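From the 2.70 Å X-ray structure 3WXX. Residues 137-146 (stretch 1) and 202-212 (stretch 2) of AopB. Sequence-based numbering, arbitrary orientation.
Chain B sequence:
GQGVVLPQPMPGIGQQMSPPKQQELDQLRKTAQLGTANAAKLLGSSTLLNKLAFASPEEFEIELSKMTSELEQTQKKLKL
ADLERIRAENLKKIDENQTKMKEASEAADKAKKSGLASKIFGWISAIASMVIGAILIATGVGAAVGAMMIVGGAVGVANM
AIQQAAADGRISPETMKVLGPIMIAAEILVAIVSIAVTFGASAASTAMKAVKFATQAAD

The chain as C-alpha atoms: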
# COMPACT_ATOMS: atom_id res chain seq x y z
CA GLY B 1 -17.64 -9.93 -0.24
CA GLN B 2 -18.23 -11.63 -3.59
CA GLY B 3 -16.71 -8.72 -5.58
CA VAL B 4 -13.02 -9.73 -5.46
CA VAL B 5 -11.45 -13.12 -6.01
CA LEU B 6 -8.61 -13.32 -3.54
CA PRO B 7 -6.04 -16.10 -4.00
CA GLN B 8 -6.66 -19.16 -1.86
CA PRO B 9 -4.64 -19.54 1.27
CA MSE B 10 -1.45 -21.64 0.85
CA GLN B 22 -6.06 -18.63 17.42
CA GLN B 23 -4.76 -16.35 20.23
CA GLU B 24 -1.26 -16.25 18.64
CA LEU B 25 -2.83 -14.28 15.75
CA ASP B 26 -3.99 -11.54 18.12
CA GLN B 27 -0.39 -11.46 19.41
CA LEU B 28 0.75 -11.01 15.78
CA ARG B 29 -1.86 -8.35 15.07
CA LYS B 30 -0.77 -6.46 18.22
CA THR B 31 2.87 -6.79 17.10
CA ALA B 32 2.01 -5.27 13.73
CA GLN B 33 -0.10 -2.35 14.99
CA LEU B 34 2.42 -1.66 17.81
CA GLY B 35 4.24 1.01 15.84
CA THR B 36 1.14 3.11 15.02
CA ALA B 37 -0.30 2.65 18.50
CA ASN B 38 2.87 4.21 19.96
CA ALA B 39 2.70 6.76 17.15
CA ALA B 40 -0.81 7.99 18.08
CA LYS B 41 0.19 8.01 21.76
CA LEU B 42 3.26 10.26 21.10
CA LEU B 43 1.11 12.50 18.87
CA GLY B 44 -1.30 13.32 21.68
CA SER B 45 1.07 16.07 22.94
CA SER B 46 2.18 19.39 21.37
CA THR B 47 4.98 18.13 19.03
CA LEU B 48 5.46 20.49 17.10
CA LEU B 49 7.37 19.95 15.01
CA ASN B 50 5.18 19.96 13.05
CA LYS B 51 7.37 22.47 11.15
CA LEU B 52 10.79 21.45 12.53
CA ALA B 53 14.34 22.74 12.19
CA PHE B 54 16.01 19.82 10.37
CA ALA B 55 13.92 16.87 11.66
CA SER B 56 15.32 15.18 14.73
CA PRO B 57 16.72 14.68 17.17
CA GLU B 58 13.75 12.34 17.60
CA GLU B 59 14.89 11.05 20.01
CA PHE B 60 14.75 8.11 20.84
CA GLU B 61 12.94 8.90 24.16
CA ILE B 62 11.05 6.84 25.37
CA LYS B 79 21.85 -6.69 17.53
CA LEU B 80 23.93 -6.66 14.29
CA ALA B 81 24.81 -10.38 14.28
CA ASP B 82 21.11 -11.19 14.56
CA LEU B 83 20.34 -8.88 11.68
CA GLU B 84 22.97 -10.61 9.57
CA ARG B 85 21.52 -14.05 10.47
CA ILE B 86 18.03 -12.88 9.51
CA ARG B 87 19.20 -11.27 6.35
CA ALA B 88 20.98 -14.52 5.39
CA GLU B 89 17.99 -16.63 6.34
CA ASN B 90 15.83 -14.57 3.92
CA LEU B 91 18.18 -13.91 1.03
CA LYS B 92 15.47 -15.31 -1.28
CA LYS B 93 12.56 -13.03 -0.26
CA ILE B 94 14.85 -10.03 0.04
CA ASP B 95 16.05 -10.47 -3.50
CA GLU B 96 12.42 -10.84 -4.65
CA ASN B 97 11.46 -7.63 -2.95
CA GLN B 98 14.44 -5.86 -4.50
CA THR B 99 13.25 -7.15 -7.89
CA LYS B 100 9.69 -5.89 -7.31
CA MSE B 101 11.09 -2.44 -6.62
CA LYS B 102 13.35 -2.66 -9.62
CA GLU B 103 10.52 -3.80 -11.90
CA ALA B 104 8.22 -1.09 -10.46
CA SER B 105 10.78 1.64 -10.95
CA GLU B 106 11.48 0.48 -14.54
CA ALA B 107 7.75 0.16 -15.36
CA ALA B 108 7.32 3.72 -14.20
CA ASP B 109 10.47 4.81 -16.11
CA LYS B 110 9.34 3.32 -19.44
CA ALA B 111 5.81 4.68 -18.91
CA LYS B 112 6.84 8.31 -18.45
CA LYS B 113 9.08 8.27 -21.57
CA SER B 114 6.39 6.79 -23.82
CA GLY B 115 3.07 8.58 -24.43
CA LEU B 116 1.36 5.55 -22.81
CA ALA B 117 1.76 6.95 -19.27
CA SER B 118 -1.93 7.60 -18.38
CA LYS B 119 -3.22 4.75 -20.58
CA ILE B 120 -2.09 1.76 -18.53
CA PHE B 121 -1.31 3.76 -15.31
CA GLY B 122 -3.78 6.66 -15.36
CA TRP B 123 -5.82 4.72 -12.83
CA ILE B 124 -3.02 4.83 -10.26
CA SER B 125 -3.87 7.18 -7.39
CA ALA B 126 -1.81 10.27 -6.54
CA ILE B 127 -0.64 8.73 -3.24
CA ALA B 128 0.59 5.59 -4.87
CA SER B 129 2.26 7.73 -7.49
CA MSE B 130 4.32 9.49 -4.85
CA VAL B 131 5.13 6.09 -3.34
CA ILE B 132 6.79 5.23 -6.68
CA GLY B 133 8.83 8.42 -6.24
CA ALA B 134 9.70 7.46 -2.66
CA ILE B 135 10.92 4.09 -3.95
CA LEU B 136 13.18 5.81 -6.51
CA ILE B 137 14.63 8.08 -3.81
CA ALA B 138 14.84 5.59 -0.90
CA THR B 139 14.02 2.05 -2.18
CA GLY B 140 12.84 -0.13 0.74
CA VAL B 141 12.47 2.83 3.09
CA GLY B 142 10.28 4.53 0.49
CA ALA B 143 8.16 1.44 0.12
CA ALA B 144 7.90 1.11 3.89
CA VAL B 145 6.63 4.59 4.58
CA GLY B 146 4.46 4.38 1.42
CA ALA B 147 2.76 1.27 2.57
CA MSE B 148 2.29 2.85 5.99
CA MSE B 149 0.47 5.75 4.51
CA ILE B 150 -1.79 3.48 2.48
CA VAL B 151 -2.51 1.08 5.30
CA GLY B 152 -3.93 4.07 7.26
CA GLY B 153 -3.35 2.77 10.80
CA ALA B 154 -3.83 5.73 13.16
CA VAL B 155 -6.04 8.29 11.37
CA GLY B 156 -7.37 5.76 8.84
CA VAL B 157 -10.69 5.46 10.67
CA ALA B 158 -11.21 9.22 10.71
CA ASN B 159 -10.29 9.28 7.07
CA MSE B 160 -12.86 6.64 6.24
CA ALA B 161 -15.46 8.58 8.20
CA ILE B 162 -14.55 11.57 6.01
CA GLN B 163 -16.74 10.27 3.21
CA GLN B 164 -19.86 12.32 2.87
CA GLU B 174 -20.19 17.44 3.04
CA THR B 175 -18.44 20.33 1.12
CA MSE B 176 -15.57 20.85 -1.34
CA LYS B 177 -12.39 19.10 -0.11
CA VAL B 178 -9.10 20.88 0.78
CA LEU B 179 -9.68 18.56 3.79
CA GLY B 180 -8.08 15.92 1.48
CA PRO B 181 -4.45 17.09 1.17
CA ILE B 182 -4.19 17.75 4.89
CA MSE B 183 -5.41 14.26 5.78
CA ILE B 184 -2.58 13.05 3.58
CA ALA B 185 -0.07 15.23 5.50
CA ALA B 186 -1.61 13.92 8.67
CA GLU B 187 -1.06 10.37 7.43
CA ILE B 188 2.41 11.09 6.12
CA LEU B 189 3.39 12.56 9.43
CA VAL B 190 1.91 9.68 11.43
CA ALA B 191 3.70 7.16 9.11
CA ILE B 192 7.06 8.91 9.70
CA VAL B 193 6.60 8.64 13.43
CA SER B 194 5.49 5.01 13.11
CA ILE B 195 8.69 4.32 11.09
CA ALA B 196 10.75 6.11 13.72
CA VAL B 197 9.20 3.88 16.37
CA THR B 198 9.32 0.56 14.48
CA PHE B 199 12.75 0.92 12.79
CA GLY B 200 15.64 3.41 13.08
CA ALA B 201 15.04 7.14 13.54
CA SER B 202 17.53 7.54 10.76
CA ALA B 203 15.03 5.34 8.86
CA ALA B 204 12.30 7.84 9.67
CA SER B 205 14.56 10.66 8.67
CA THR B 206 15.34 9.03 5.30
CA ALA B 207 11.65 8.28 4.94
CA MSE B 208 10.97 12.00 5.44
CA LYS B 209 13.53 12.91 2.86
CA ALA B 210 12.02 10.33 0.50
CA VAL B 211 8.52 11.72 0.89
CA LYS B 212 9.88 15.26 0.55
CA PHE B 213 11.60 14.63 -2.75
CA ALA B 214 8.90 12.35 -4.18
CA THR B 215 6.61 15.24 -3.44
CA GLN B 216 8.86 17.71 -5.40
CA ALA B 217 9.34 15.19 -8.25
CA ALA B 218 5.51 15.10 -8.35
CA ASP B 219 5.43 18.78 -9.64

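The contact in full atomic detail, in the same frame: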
# COMPACT_ATOMS: atom_id res chain seq x y z
N ILE B 137 13.73 7.42 -4.75
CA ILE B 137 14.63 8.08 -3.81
C ILE B 137 15.21 7.16 -2.72
O ILE B 137 16.39 7.25 -2.41
CB ILE B 137 13.94 9.21 -3.05
CG1 ILE B 137 13.31 10.22 -4.01
CG2 ILE B 137 14.92 9.88 -2.11
CD1 ILE B 137 14.30 10.94 -4.88
N ALA B 138 14.40 6.28 -2.13
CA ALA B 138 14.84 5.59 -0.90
C ALA B 138 14.61 4.07 -0.86
O ALA B 138 14.67 3.46 0.24
CB ALA B 138 14.21 6.29 0.30
N THR B 139 14.36 3.48 -2.03
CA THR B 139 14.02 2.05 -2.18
C THR B 139 13.19 1.51 -1.00
O THR B 139 12.13 2.05 -0.74
CB THR B 139 15.27 1.20 -2.51
OG1 THR B 139 16.32 1.46 -1.57
CG2 THR B 139 15.80 1.59 -3.88
N GLY B 140 13.66 0.51 -0.27
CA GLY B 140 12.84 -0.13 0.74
C GLY B 140 12.30 0.78 1.84
O GLY B 140 11.23 0.50 2.41
N VAL B 141 12.99 1.88 2.13
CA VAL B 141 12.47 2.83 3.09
C VAL B 141 11.29 3.58 2.50
O VAL B 141 10.29 3.83 3.19
CB VAL B 141 13.52 3.82 3.56
CG1 VAL B 141 12.91 4.87 4.46
CG2 VAL B 141 14.59 3.08 4.30
N GLY B 142 11.41 3.94 1.23
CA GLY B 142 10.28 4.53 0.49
C GLY B 142 9.06 3.63 0.46
O GLY B 142 7.95 4.06 0.72
N ALA B 143 9.28 2.37 0.15
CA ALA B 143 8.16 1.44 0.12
C ALA B 143 7.53 1.36 1.50
O ALA B 143 6.32 1.41 1.62
CB ALA B 143 8.62 0.06 -0.30
N ALA B 144 8.37 1.19 2.52
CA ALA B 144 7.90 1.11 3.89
C ALA B 144 6.98 2.26 4.25
O ALA B 144 5.81 2.06 4.51
CB ALA B 144 9.07 1.09 4.84
N VAL B 145 7.47 3.48 4.20
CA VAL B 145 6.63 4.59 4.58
C VAL B 145 5.40 4.68 3.66
O VAL B 145 4.32 5.12 4.09
CB VAL B 145 7.39 5.94 4.60
CG1 VAL B 145 7.80 6.35 3.19
CG2 VAL B 145 6.58 7.03 5.28
N GLY B 146 5.58 4.31 2.38
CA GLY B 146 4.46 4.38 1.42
C GLY B 146 3.37 3.43 1.80
O GLY B 146 2.19 3.77 1.79
N SER B 202 16.92 7.17 12.02
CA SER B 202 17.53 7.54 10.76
C SER B 202 16.64 7.02 9.62
O SER B 202 16.56 7.65 8.57
CB SER B 202 19.00 7.06 10.64
OG SER B 202 19.19 5.75 11.12
N ALA B 203 15.97 5.89 9.84
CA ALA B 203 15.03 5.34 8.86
C ALA B 203 13.88 6.31 8.63
O ALA B 203 13.48 6.58 7.48
CB ALA B 203 14.50 4.00 9.31
N ALA B 204 13.38 6.86 9.72
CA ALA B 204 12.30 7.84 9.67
C ALA B 204 12.75 9.11 8.96
O ALA B 204 12.01 9.73 8.20
CB ALA B 204 11.85 8.19 11.08
N SER B 205 13.99 9.47 9.23
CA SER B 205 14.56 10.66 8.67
C SER B 205 14.69 10.52 7.15
O SER B 205 14.31 11.44 6.41
CB SER B 205 15.91 10.91 9.31
OG SER B 205 16.58 11.99 8.70
N THR B 206 15.27 9.40 6.72
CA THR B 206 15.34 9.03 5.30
C THR B 206 13.95 8.97 4.67
O THR B 206 13.75 9.40 3.54
CB THR B 206 16.00 7.65 5.13
OG1 THR B 206 17.34 7.71 5.59
CG2 THR B 206 16.05 7.20 3.68
N ALA B 207 13.01 8.39 5.41
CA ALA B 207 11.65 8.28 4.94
C ALA B 207 11.08 9.68 4.70
O ALA B 207 10.37 9.91 3.71
CB ALA B 207 10.80 7.49 5.92
N MSE B 208 11.41 10.61 5.59
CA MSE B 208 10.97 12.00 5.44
C MSE B 208 11.59 12.63 4.21
O MSE B 208 10.93 13.22 3.39
CB MSE B 208 11.29 12.79 6.72
CG MSE B 208 10.77 14.23 6.68
SE MSE B 208 8.82 14.24 6.86
CE MSE B 208 8.21 14.71 5.03
N LYS B 209 12.88 12.47 4.06
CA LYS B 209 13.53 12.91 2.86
C LYS B 209 12.88 12.30 1.60
O LYS B 209 12.56 13.02 0.66
CB LYS B 209 14.99 12.54 3.00
CG LYS B 209 15.89 12.92 1.86
CD LYS B 209 17.17 12.02 1.92
CE LYS B 209 16.95 10.64 1.26
NZ LYS B 209 18.14 9.75 1.42
N ALA B 210 12.63 11.00 1.62
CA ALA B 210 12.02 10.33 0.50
C ALA B 210 10.72 10.98 0.15
O ALA B 210 10.47 11.28 -1.04
CB ALA B 210 11.77 8.87 0.82
N VAL B 211 9.85 11.12 1.13
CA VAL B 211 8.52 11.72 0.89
C VAL B 211 8.64 13.15 0.38
O VAL B 211 7.95 13.54 -0.55
CB VAL B 211 7.66 11.74 2.15
CG1 VAL B 211 6.39 12.55 1.91
CG2 VAL B 211 7.28 10.31 2.56
N LYS B 212 9.58 13.90 0.96
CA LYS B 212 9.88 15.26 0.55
C LYS B 212 10.17 15.34 -0.94
O LYS B 212 9.54 16.07 -1.67
CB LYS B 212 11.14 15.73 1.27
CG LYS B 212 11.06 17.10 1.85
CD LYS B 212 10.46 17.07 3.24
CE LYS B 212 10.13 18.46 3.83
NZ LYS B 212 10.42 19.66 2.97

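Helices that cross at close to a right angle can touch over only a short length, and small residues at the crossing let them use that length well. The contact between residues 137-146 and 202-212 of AopB is a compact example. The two helical axes run at 92° to each other and approach to 9.0 Å, and together the stretches bury 381 Å² of surface. No hydrogen bond passes between them; the contact rests on the packing of side chains against each other and against backbone.

Alanines lie where the helices come closest. The methyl groups of Ala 138 and Ala 210 meet directly, CB to CB, at 3.6 Å, and the Ala 207 CB lies 3.7 Å from Val 141 CG1 and 4.0 Å from Val 145 CB. An alanine side chain ends at its CB, and the backbones are near here: the CA atoms of Ile 137 and Ala 210 are 5.5 Å apart, and those of Val 141 and Ala 207 5.8 Å.

Branched aliphatic residues fill the space around these methyls. Val 141, with chi1 in the t rotamer, points toward the second helix and loses 60 Å² to it, the largest share of any residue here. Its CG1 reaches the backbone itself, 3.5 Å from Ala 203 O and 3.6 Å from Ala 207 N. CG1 is a methyl carbon, so these are van der Waals contacts; the N and O it packs against are paired with each other in the helical bond from Ala 207 N to Ala 203 O (2.8 Å). One turn later Val 145, in the p rotamer, places CG1 4.0 Å from Val 211 CG2, extending the apolar patch.

At the other end, Ile 137 is exposed yet gives up 54 Å², its CG2 lying 3.9 Å from Ala 210 CA.

Two residues with polar groups contribute through their carbon atoms. Thr 206 sets CG2 4.0 Å from both Ala 138 CB and Val 141 CG1, while its hydroxyl is hydrogen-bonded elsewhere in the structure. Lys 209 starts sideways, but its long chain brings CE to 4.0 Å from Ile 137 CG2; aliphatic length suits this exposed margin, where the amine need not be buried.

The first helix is kinked at Gly 140 and Val 141, whose N atoms lack the usual bond to the preceding turn. Val 141 N instead bonds to Ala 138 O at 3.0 Å. Gly 142 N makes a weak bond to the same Ala 138 O (3.4 Å), and Ala 143 N to Thr 139 O, at 3.0 Å, is the first full-strength i to i+4 bond after the kink. Ile 137 and Ala 138 before the kink, and Val 141 and Val 145 from it onward, all face the same partner.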